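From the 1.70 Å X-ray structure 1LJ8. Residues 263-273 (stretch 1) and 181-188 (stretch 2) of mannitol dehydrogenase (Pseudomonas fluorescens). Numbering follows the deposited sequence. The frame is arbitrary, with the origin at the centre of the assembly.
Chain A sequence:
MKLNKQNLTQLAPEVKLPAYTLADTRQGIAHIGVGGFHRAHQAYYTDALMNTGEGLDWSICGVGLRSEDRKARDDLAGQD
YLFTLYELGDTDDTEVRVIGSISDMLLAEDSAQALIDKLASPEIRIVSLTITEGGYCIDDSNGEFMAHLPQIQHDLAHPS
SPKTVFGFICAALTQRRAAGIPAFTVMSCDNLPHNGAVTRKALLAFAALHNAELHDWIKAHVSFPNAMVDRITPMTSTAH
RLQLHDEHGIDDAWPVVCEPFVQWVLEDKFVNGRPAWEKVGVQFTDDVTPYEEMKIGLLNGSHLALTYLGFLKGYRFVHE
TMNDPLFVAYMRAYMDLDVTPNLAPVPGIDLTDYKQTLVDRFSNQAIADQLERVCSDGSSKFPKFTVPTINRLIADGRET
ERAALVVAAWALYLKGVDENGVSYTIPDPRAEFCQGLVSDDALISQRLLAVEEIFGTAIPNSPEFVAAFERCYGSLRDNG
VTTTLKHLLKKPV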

# COMPACT_ATOMS: atom_id res chain seq x y z
N GLN A 263 -5.93 -8.70 -8.65
CA GLN A 263 -5.21 -9.96 -8.60
C GLN A 263 -4.64 -10.16 -7.20
O GLN A 263 -4.34 -9.21 -6.50
CB GLN A 263 -4.07 -9.96 -9.66
CG GLN A 263 -3.31 -11.28 -9.72
CD GLN A 263 -2.37 -11.36 -10.93
OE1 GLN A 263 -1.89 -10.33 -11.41
NE2 GLN A 263 -2.07 -12.57 -11.40
N TRP A 264 -4.52 -11.42 -6.80
CA TRP A 264 -3.95 -11.74 -5.47
C TRP A 264 -3.24 -13.09 -5.66
O TRP A 264 -3.89 -14.07 -6.01
CB TRP A 264 -5.10 -11.93 -4.47
CG TRP A 264 -4.68 -11.98 -3.02
CD1 TRP A 264 -3.41 -11.92 -2.52
CD2 TRP A 264 -5.56 -12.07 -1.90
NE1 TRP A 264 -3.45 -11.96 -1.13
CE2 TRP A 264 -4.76 -12.05 -0.73
CE3 TRP A 264 -6.96 -12.16 -1.76
CZ2 TRP A 264 -5.31 -12.11 0.56
CZ3 TRP A 264 -7.52 -12.22 -0.48
CH2 TRP A 264 -6.69 -12.20 0.68
N VAL A 265 -1.93 -13.11 -5.46
CA VAL A 265 -1.21 -14.37 -5.52
C VAL A 265 -0.61 -14.50 -4.10
O VAL A 265 0.07 -13.59 -3.63
CB VAL A 265 -0.10 -14.36 -6.55
CG1 VAL A 265 0.50 -15.81 -6.58
CG2 VAL A 265 -0.65 -13.95 -7.93
N LEU A 266 -0.91 -15.61 -3.44
CA LEU A 266 -0.51 -15.86 -2.04
C LEU A 266 0.29 -17.13 -1.88
O LEU A 266 0.09 -18.10 -2.61
CB LEU A 266 -1.77 -16.10 -1.16
CG LEU A 266 -2.43 -15.18 -0.15
CD1 LEU A 266 -3.75 -15.77 0.36
CD2 LEU A 266 -1.46 -14.91 0.98
N GLU A 267 1.15 -17.14 -0.87
CA GLU A 267 1.83 -18.37 -0.50
C GLU A 267 0.86 -19.04 0.50
O GLU A 267 0.33 -18.38 1.40
CB GLU A 267 3.17 -18.06 0.17
CG GLU A 267 4.16 -17.54 -0.86
CD GLU A 267 5.45 -17.08 -0.26
OE1 GLU A 267 5.56 -16.96 1.02
OE2 GLU A 267 6.35 -16.82 -1.08
N ASP A 268 0.60 -20.33 0.34
CA ASP A 268 -0.35 -21.01 1.22
C ASP A 268 0.29 -21.44 2.53
O ASP A 268 0.52 -22.64 2.77
CB ASP A 268 -0.93 -22.22 0.48
CG ASP A 268 -2.28 -22.67 1.03
OD1 ASP A 268 -2.73 -22.16 2.09
OD2 ASP A 268 -2.88 -23.56 0.41
N LYS A 269 0.52 -20.45 3.39
CA LYS A 269 1.18 -20.67 4.68
C LYS A 269 0.31 -20.10 5.79
O LYS A 269 0.54 -18.97 6.25
CB LYS A 269 2.53 -19.94 4.68
CG LYS A 269 3.54 -20.45 3.67
CD LYS A 269 4.82 -19.60 3.67
CE LYS A 269 5.77 -20.06 2.57
NZ LYS A 269 6.96 -19.13 2.52
N PHE A 270 -0.70 -20.87 6.21
CA PHE A 270 -1.65 -20.42 7.23
C PHE A 270 -1.67 -21.47 8.32
O PHE A 270 -2.01 -22.63 8.06
CB PHE A 270 -3.04 -20.26 6.60
CG PHE A 270 -3.14 -19.11 5.65
CD1 PHE A 270 -2.56 -19.19 4.37
CD2 PHE A 270 -3.68 -17.89 6.05
CE1 PHE A 270 -2.51 -18.08 3.53
CE2 PHE A 270 -3.64 -16.79 5.24
CZ PHE A 270 -3.04 -16.86 3.96
N VAL A 271 -1.31 -21.07 9.54
CA VAL A 271 -1.23 -22.01 10.63
C VAL A 271 -2.57 -22.42 11.21
O VAL A 271 -2.68 -23.52 11.76
CB VAL A 271 -0.38 -21.44 11.80
CG1 VAL A 271 1.10 -21.35 11.40
CG2 VAL A 271 -0.88 -20.05 12.18
N ASN A 272 -3.57 -21.57 11.06
CA ASN A 272 -4.87 -21.80 11.68
C ASN A 272 -6.04 -21.66 10.68
O ASN A 272 -7.11 -21.13 11.02
CB ASN A 272 -5.01 -20.78 12.86
CG ASN A 272 -6.04 -21.19 13.92
OD1 ASN A 272 -6.74 -22.18 13.78
ND2 ASN A 272 -6.12 -20.40 15.01
N GLY A 273 -5.81 -22.11 9.45
CA GLY A 273 -6.85 -22.07 8.43
C GLY A 273 -7.01 -20.77 7.66
O GLY A 273 -6.36 -19.77 7.96
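Stretch 2 181-188: IPAFTVMS

Stretch 2 approaches as an extended segment: I181 to F184 form a loop with extended backbone angles, and T185 to S188 continue as a β-strand. It runs antiparallel to stretch 1, so that P182 and A183 lie by N272, T185 by F270 and M187 by W264 and L266. The CA atoms of F270 and T185 are 5.4 Å apart, those of N272 and F184 5.8 Å. No backbone-to-backbone hydrogen bond joins the two segments; the direct hydrogen bonds each pair a side-chain atom with a backbone atom, and the two stretches bury 427 Å² between them, both sides summed. From F184 to M187 the CA-to-CB bonds alternate: F184, in the loop just before the strand, and V186 point away from stretch 1, T185 and M187 toward it.

The polar part of the contact gathers around one threonine. T185, with chi1 in the m well, brings OG1 to 2.9 Å from V271 N and accepts its hydrogen bond. OG1 also donates to water 1 at 2.7 Å, so the hydroxyl gives its proton to water 1 and uses its lone pair on the backbone. Water 1 then accepts from N272 N at 3.0 Å and donates to G273 O at 2.8 Å, tying the end of stretch 1 to the same hydroxyl. One residue further out, N272 ND2 gives a weak hydrogen bond to A183 O at 3.1 Å, and the amide nitrogen ND2 also lies 3.8 Å from P182 CG. At the far end, water 2 accepts from W264 NE1 at 2.9 Å and donates weakly to S188 O at 3.4 Å.

The apolar part belongs to M187, a selenomethionine whose chain is extended through chi2 before chi3 turns to p. Its CE rests 3.7 Å from W264 CZ2, at the edge of the indole, and its SE lies 3.7 Å from F270 CE2, again at the ring edge. SE is 4.9 Å from the F270 centroid and 5.2 Å from that of the W264 six-membered ring. Further back along the chain, CG meets L266 CD2 at 4.4 Å. One long side chain thus meets three apolar neighbours.

Around the hydroxyl, packing is close: T185 OG1 stands 3.1 Å from F270 CA, T185 CG2 3.6 Å from K269 O, and V271 CG2 3.7 Å from F184 O, a carbonyl left without a polar partner.

The rule to read here is a division by residue: threonine fixes the loop through a backbone NH and a water, and selenomethionine, two positions along the same strand face, fills the space between aromatic edges.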

# COMPACT_ATOMS: atom_id res chain seq x y z
N ILE A 181 -5.02 -21.22 23.31
CA ILE A 181 -5.60 -20.92 21.99
C ILE A 181 -4.45 -20.87 20.97
O ILE A 181 -3.41 -20.27 21.23
CB ILE A 181 -6.35 -19.56 22.07
CG1 ILE A 181 -7.61 -19.74 22.96
CG2 ILE A 181 -6.73 -19.05 20.68
CD1 ILE A 181 -8.39 -18.44 23.23
N PRO A 182 -4.61 -21.54 19.81
CA PRO A 182 -3.53 -21.52 18.81
C PRO A 182 -3.29 -20.14 18.20
O PRO A 182 -4.17 -19.28 18.19
CB PRO A 182 -3.96 -22.52 17.75
CG PRO A 182 -5.39 -22.70 17.94
CD PRO A 182 -5.73 -22.39 19.39
N ALA A 183 -2.09 -19.97 17.68
CA ALA A 183 -1.70 -18.72 17.03
C ALA A 183 -2.55 -18.45 15.80
O ALA A 183 -3.20 -19.35 15.25
CB ALA A 183 -0.23 -18.81 16.59
N PHE A 184 -2.57 -17.19 15.37
CA PHE A 184 -3.22 -16.82 14.11
C PHE A 184 -2.07 -16.63 13.08
O PHE A 184 -0.91 -16.61 13.44
CB PHE A 184 -4.00 -15.51 14.24
CG PHE A 184 -3.30 -14.45 15.07
CD1 PHE A 184 -2.12 -13.83 14.63
CD2 PHE A 184 -3.87 -14.04 16.28
CE1 PHE A 184 -1.53 -12.80 15.35
CE2 PHE A 184 -3.29 -13.01 17.02
CZ PHE A 184 -2.13 -12.40 16.56
N THR A 185 -2.40 -16.56 11.79
CA THR A 185 -1.43 -16.26 10.74
C THR A 185 -1.42 -14.73 10.65
O THR A 185 -2.46 -14.08 10.88
CB THR A 185 -1.94 -16.79 9.36
OG1 THR A 185 -2.03 -18.22 9.40
CG2 THR A 185 -1.01 -16.37 8.22
N VAL A 186 -0.27 -14.14 10.37
CA VAL A 186 -0.19 -12.69 10.16
C VAL A 186 0.03 -12.55 8.64
O VAL A 186 1.04 -13.01 8.08
CB VAL A 186 0.95 -12.01 10.91
CG1 VAL A 186 0.85 -10.47 10.69
CG2 VAL A 186 0.78 -12.26 12.41
N MSE A 187 -0.95 -11.91 8.01
CA MSE A 187 -0.99 -11.79 6.55
C MSE A 187 -0.82 -10.37 6.04
O MSE A 187 -1.78 -9.61 5.98
CB MSE A 187 -2.36 -12.38 6.10
CG MSE A 187 -2.49 -12.63 4.59
SE MSE A 187 -4.25 -13.28 4.08
CE MSE A 187 -5.34 -11.65 4.24
N SER A 188 0.40 -10.01 5.61
CA SER A 188 0.66 -8.65 5.12
C SER A 188 0.09 -8.46 3.72
O SER A 188 0.28 -9.31 2.85
CB SER A 188 2.18 -8.40 5.01
OG SER A 188 2.38 -7.09 4.45
O HOH W 1 -4.56 -18.94 9.95
O HOH W 2 -1.96 -11.33 1.26